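Local coordinates for protein alpha-fucosidase (Bifidobacterium bifidum, PDB 2EAB) that probably releases alpha-1,2-linked L-fucose from glycans by hydrolysis, this chain being the glycoside hydrolase family 95 catalytic part of a longer protein, at residues A131-Y136 with Y490-P495; N408-T413 with H484-A489. All coordinates share one frame; numbering follows the deposited sequence.

Contact 1: A131-Y136 with Y490-P495; sequences AEQGNY and YGWTAP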
loop_
_atom_site.group_PDB
_atom_site.type_symbol
_atom_site.label_atom_id
_atom_site.label_comp_id
_atom_site.label_asym_id
_atom_site.label_seq_id
_atom_site.Cartn_x
_atom_site.Cartn_y
_atom_site.Cartn_z
ATOM N N ALA A 131 -19.499 -15.099 -6.514
ATOM C CA ALA A 131 -20.513 -14.087 -6.214
ATOM C C ALA A 131 -20.466 -13.657 -4.752
ATOM O O ALA A 131 -20.782 -12.513 -4.430
ATOM C CB ALA A 131 -21.898 -14.598 -6.569
ATOM N N GLU A 132 -20.102 -14.584 -3.869
ATOM C CA GLU A 132 -19.901 -14.257 -2.453
ATOM C C GLU A 132 -18.615 -13.475 -2.244
ATOM O O GLU A 132 -18.561 -12.556 -1.426
ATOM C CB GLU A 132 -19.840 -15.518 -1.601
ATOM C CG GLU A 132 -21.164 -16.209 -1.351
ATOM C CD GLU A 132 -21.038 -17.323 -0.335
ATOM O OE1 GLU A 132 -19.904 -17.790 -0.087
ATOM O OE2 GLU A 132 -22.075 -17.726 0.230
ATOM N N GLN A 133 -17.565 -13.856 -2.961
ATOM C CA GLN A 133 -16.303 -13.149 -2.839
ATOM C C GLN A 133 -16.480 -11.707 -3.300
ATOM O O GLN A 133 -16.112 -10.770 -2.593
ATOM C CB GLN A 133 -15.225 -13.835 -3.663
ATOM C CG GLN A 133 -13.859 -13.195 -3.468
ATOM C CD GLN A 133 -12.719 -14.010 -4.042
ATOM O OE1 GLN A 133 -12.905 -15.133 -4.533
ATOM N NE2 GLN A 133 -11.517 -13.450 -3.965
ATOM N N GLY A 134 -17.057 -11.539 -4.486
ATOM C CA GLY A 134 -17.252 -10.220 -5.054
ATOM C C GLY A 134 -15.947 -9.562 -5.443
ATOM O O GLY A 134 -14.913 -10.216 -5.562
ATOM N N ASN A 135 -16.023 -8.259 -5.681
ATOM C CA ASN A 135 -14.892 -7.459 -6.123
ATOM C C ASN A 135 -15.242 -5.982 -6.062
ATOM O O ASN A 135 -16.394 -5.621 -5.809
ATOM C CB ASN A 135 -14.387 -7.888 -7.519
ATOM C CG ASN A 135 -15.400 -7.662 -8.652
ATOM O OD1 ASN A 135 -16.588 -7.387 -8.447
ATOM N ND2 ASN A 135 -14.907 -7.793 -9.872
ATOM N N TYR A 136 -14.233 -5.143 -6.253
ATOM C CA TYR A 136 -14.404 -3.704 -6.344
ATOM C C TYR A 136 -14.896 -3.333 -7.735
ATOM O O TYR A 136 -14.369 -3.837 -8.726
ATOM C CB TYR A 136 -13.055 -3.042 -6.113
ATOM C CG TYR A 136 -13.074 -1.531 -6.055
ATOM C CD1 TYR A 136 -13.888 -0.862 -5.151
ATOM C CD2 TYR A 136 -12.238 -0.773 -6.873
ATOM C CE1 TYR A 136 -13.880 0.525 -5.066
ATOM C CE2 TYR A 136 -12.226 0.619 -6.805
ATOM C CZ TYR A 136 -13.046 1.257 -5.895
ATOM O OH TYR A 136 -13.032 2.628 -5.791
ATOM N N TYR A 490 -15.718 -7.418 2.950
ATOM C CA TYR A 490 -16.749 -8.154 3.689
ATOM C C TYR A 490 -16.248 -9.352 4.498
ATOM O O TYR A 490 -16.966 -10.351 4.664
ATOM C CB TYR A 490 -17.854 -8.609 2.732
ATOM C CG TYR A 490 -18.518 -7.496 1.964
ATOM C CD1 TYR A 490 -19.290 -6.543 2.620
ATOM C CD2 TYR A 490 -18.399 -7.407 0.579
ATOM C CE1 TYR A 490 -19.916 -5.527 1.924
ATOM C CE2 TYR A 490 -19.015 -6.384 -0.132
ATOM C CZ TYR A 490 -19.780 -5.450 0.550
ATOM O OH TYR A 490 -20.409 -4.426 -0.125
ATOM N N GLY A 491 -15.033 -9.267 5.029
ATOM C CA GLY A 491 -14.548 -10.337 5.896
ATOM C C GLY A 491 -14.402 -11.686 5.205
ATOM O O GLY A 491 -14.718 -12.727 5.790
ATOM N N TRP A 492 -13.911 -11.652 3.963
ATOM C CA TRP A 492 -13.575 -12.846 3.181
ATOM C C TRP A 492 -12.203 -13.344 3.646
ATOM O O TRP A 492 -11.180 -13.189 2.960
ATOM C CB TRP A 492 -13.555 -12.476 1.705
ATOM C CG TRP A 492 -13.435 -13.598 0.719
ATOM C CD1 TRP A 492 -12.328 -13.938 -0.005
ATOM C CD2 TRP A 492 -14.478 -14.482 0.296
ATOM N NE1 TRP A 492 -12.611 -14.997 -0.841
ATOM C CE2 TRP A 492 -13.925 -15.342 -0.679
ATOM C CE3 TRP A 492 -15.822 -14.638 0.655
ATOM C CZ2 TRP A 492 -14.675 -16.334 -1.306
ATOM C CZ3 TRP A 492 -16.567 -15.622 0.024
ATOM C CH2 TRP A 492 -15.989 -16.462 -0.939
ATOM N N THR A 493 -12.199 -13.945 4.832
ATOM C CA THR A 493 -10.971 -14.332 5.512
ATOM C C THR A 493 -10.644 -15.804 5.309
ATOM O O THR A 493 -9.572 -16.260 5.706
ATOM C CB THR A 493 -11.019 -14.004 7.021
ATOM O OG1 THR A 493 -12.176 -14.609 7.612
ATOM C CG2 THR A 493 -11.115 -12.504 7.224
ATOM N N ALA A 494 -11.552 -16.542 4.672
ATOM C CA ALA A 494 -11.263 -17.925 4.310
ATOM C C ALA A 494 -10.074 -18.003 3.363
ATOM O O ALA A 494 -9.783 -17.048 2.641
ATOM C CB ALA A 494 -12.464 -18.555 3.652
ATOM N N PRO A 495 -9.407 -19.163 3.328
ATOM C CA PRO A 495 -8.445 -19.393 2.261
ATOM C C PRO A 495 -9.191 -19.578 0.938
ATOM O O PRO A 495 -10.389 -19.901 0.923
ATOM C CB PRO A 495 -7.760 -20.691 2.686
ATOM C CG PRO A 495 -8.795 -21.405 3.482
ATOM C CD PRO A 495 -9.556 -20.336 4.207
#
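Glu132 and Gln133, in the last turn of a short helix, meet the indole of Trp492. Glu132 uses mainly its aliphatic part: CB lies 3.7 Å from Trp492 CZ3, approaching the ring obliquely. Its carboxylate stands nearly perpendicular to the indole, with OE1 at the ring's edge and in its plane, while OE2 turns to a hydrogen bond with Ser87 OG. A glutamate suits this place because its methylenes can pack on the aromatic system while the acid group reaches beyond it.

Gln133 makes the fuller contact. Its CG is anti to the backbone N (chi1 -175°), and the extended chain therefore runs across one face of the indole. CG makes a CH-pi contact 3.6 Å from the centroid of the five-membered ring, 22° off the normal, and CB reaches to 3.5 Å from Trp492 CZ2. The amide lies almost flat against the ring, their planes 18° apart, with CD 3.4 Å from Trp492 NE1; NE2 is held by Glu486 OE1. The pairing suits both residues: an indole offers a broad face to the methylenes and flat amide of a glutamine, whose NE2 still reaches an acid. An alanine in place of Trp492 would probably strip Gln133 of the surface under its methylenes and amide, setting that chain freer to turn away from Glu486.

Gly134 then leaves the helix with positive phi, a conformation that costs a glycine little. In the other segment, Trp492 is the centre of an inverse gamma turn, from which its indole projects to the helix. Helix 130-133, within the family 65-like N-terminal region, thus rests on a catalytic-domain loop running from strand 486-487 to helix 499-502.

Contact 2: N408-T413 with H484-A489; sequences NAHGNT and HTENTA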
loop_
_atom_site.group_PDB
_atom_site.type_symbol
_atom_site.label_atom_id
_atom_site.label_comp_id
_atom_site.label_asym_id
_atom_site.label_seq_id
_atom_site.Cartn_x
_atom_site.Cartn_y
_atom_site.Cartn_z
ATOM N N ASN A 408 -18.751 -10.634 -10.209
ATOM C CA ASN A 408 -18.079 -11.723 -9.508
ATOM C C ASN A 408 -16.565 -11.576 -9.450
ATOM O O ASN A 408 -15.957 -10.932 -10.315
ATOM C CB ASN A 408 -18.430 -13.066 -10.158
ATOM C CG ASN A 408 -19.889 -13.469 -9.963
ATOM O OD1 ASN A 408 -20.647 -12.821 -9.250
ATOM N ND2 ASN A 408 -20.270 -14.586 -10.570
ATOM N N ALA A 409 -15.967 -12.202 -8.438
ATOM C CA ALA A 409 -14.519 -12.282 -8.323
ATOM C C ALA A 409 -13.906 -12.947 -9.547
ATOM O O ALA A 409 -14.556 -13.762 -10.223
ATOM C CB ALA A 409 -14.142 -13.050 -7.079
ATOM N N HIS A 410 -12.648 -12.597 -9.816
ATOM C CA HIS A 410 -11.882 -13.169 -10.922
ATOM C C HIS A 410 -12.673 -13.035 -12.233
ATOM O O HIS A 410 -12.687 -13.949 -13.069
ATOM C CB HIS A 410 -11.505 -14.637 -10.626
ATOM C CG HIS A 410 -10.990 -14.879 -9.230
ATOM N ND1 HIS A 410 -9.720 -14.529 -8.828
ATOM C CD2 HIS A 410 -11.575 -15.457 -8.153
ATOM C CE1 HIS A 410 -9.547 -14.869 -7.563
ATOM N NE2 HIS A 410 -10.658 -15.435 -7.130
ATOM N N GLY A 411 -13.321 -11.882 -12.391
ATOM C CA GLY A 411 -14.196 -11.600 -13.526
ATOM C C GLY A 411 -13.627 -10.531 -14.439
ATOM O O GLY A 411 -12.589 -10.738 -15.069
ATOM N N ASN A 412 -14.303 -9.391 -14.509
ATOM C CA ASN A 412 -13.916 -8.314 -15.431
ATOM C C ASN A 412 -12.786 -7.418 -14.927
ATOM O O ASN A 412 -12.241 -6.616 -15.689
ATOM C CB ASN A 412 -15.121 -7.428 -15.757
ATOM C CG ASN A 412 -16.198 -8.153 -16.534
ATOM O OD1 ASN A 412 -15.940 -9.156 -17.208
ATOM N ND2 ASN A 412 -17.420 -7.646 -16.440
ATOM N N THR A 413 -12.456 -7.544 -13.643
ATOM C CA THR A 413 -11.465 -6.681 -13.007
ATOM C C THR A 413 -10.326 -7.551 -12.500
ATOM O O THR A 413 -10.572 -8.516 -11.782
ATOM C CB THR A 413 -12.118 -5.879 -11.877
ATOM O OG1 THR A 413 -13.084 -4.994 -12.454
ATOM C CG2 THR A 413 -11.095 -5.072 -11.092
ATOM N N HIS A 484 -6.162 -14.842 4.851
ATOM C CA HIS A 484 -5.254 -15.349 3.843
ATOM C C HIS A 484 -4.894 -14.263 2.815
ATOM O O HIS A 484 -4.733 -13.104 3.195
ATOM C CB HIS A 484 -5.856 -16.634 3.278
ATOM C CG HIS A 484 -5.830 -17.758 4.261
ATOM N ND1 HIS A 484 -6.821 -18.000 5.194
ATOM C CD2 HIS A 484 -4.871 -18.680 4.486
ATOM C CE1 HIS A 484 -6.475 -19.044 5.932
ATOM N NE2 HIS A 484 -5.298 -19.475 5.515
ATOM N N THR A 485 -4.706 -14.626 1.545
ATOM C CA THR A 485 -4.260 -13.657 0.540
ATOM C C THR A 485 -5.397 -12.763 0.043
ATOM O O THR A 485 -5.347 -11.540 0.175
ATOM C CB THR A 485 -3.560 -14.344 -0.659
ATOM O OG1 THR A 485 -2.334 -14.943 -0.219
ATOM C CG2 THR A 485 -3.245 -13.338 -1.750
ATOM N N GLU A 486 -6.408 -13.379 -0.559
ATOM C CA GLU A 486 -7.481 -12.623 -1.185
ATOM C C GLU A 486 -8.496 -12.194 -0.143
ATOM O O GLU A 486 -9.171 -13.031 0.453
ATOM C CB GLU A 486 -8.171 -13.449 -2.265
ATOM C CG GLU A 486 -7.258 -13.893 -3.384
ATOM C CD GLU A 486 -8.034 -14.459 -4.545
ATOM O OE1 GLU A 486 -9.075 -15.116 -4.312
ATOM O OE2 GLU A 486 -7.603 -14.252 -5.700
ATOM N N ASN A 487 -8.588 -10.883 0.061
ATOM C CA ASN A 487 -9.490 -10.281 1.024
ATOM C C ASN A 487 -10.387 -9.257 0.346
ATOM O O ASN A 487 -10.144 -8.857 -0.799
ATOM C CB ASN A 487 -8.685 -9.687 2.180
ATOM C CG ASN A 487 -8.257 -10.745 3.172
ATOM O OD1 ASN A 487 -9.002 -11.071 4.096
ATOM N ND2 ASN A 487 -7.075 -11.316 2.969
ATOM N N THR A 488 -11.452 -8.866 1.040
ATOM C CA THR A 488 -12.476 -8.018 0.437
ATOM C C THR A 488 -12.972 -6.990 1.452
ATOM O O THR A 488 -12.412 -6.854 2.541
ATOM C CB THR A 488 -13.686 -8.846 -0.050
ATOM O OG1 THR A 488 -14.399 -9.330 1.091
ATOM C CG2 THR A 488 -13.264 -10.001 -0.952
ATOM N N ALA A 489 -14.044 -6.289 1.102
ATOM C CA ALA A 489 -14.715 -5.374 2.019
ATOM C C ALA A 489 -15.569 -6.097 3.072
ATOM O O ALA A 489 -16.091 -5.452 3.985
ATOM C CB ALA A 489 -15.570 -4.387 1.233
#
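His410 sets the edge of its imidazole against the carboxylate of Glu486, the two side chains coming from opposite directions. Glu486 belongs to strand 486-487, which with strand 419-420 forms a small two-stranded antiparallel sheet in the catalytic domain; His410 rides on the loop that leads into that partner strand. Ring and carboxylate are nearly coplanar, 23° apart, so the meeting is edge to edge, with neither group lying over a face of the other. The ring's modelled rotation is doubtful, and its atoms are too close to the acid for detail to be trusted. A polar ring nevertheless suits an exposed position beside a carboxylate.

In Glu486, CG lies anti to the carbonyl carbon (chi1 -60°) and the chain is extended beyond it, carrying the carboxylate out to the imidazole. A glutamate suits this place because its length lets one buried acid group meet the histidine and also find a second partner on helix 130-133. Next along the strand, Asn487 turns its amide back on its own segment: ND2 gives weak hydrogen bonds to His484 O at 3.0 Å and to Thr485 O at 3.3 Å.

In the fold
Contact 1 is the more buried and the larger of the two; contact 2 reaches the surface on its histidine side. Both draw on the same run of chain, residues 484-495, and their centres lie about 6 Å apart. Contact 1 joins helix 130-133 of the N-terminal region to the catalytic domain, whereas contact 2 stays inside the catalytic domain and is nested within the loop that contact 1 closes. The chemistry follows the place: aliphatic and amide groups against an indole in the first, an imidazole beside a carboxylate in the second. They are coupled through Gln133 NE2 and Glu486 OE1, 3.0 Å apart in a probable hydrogen bond.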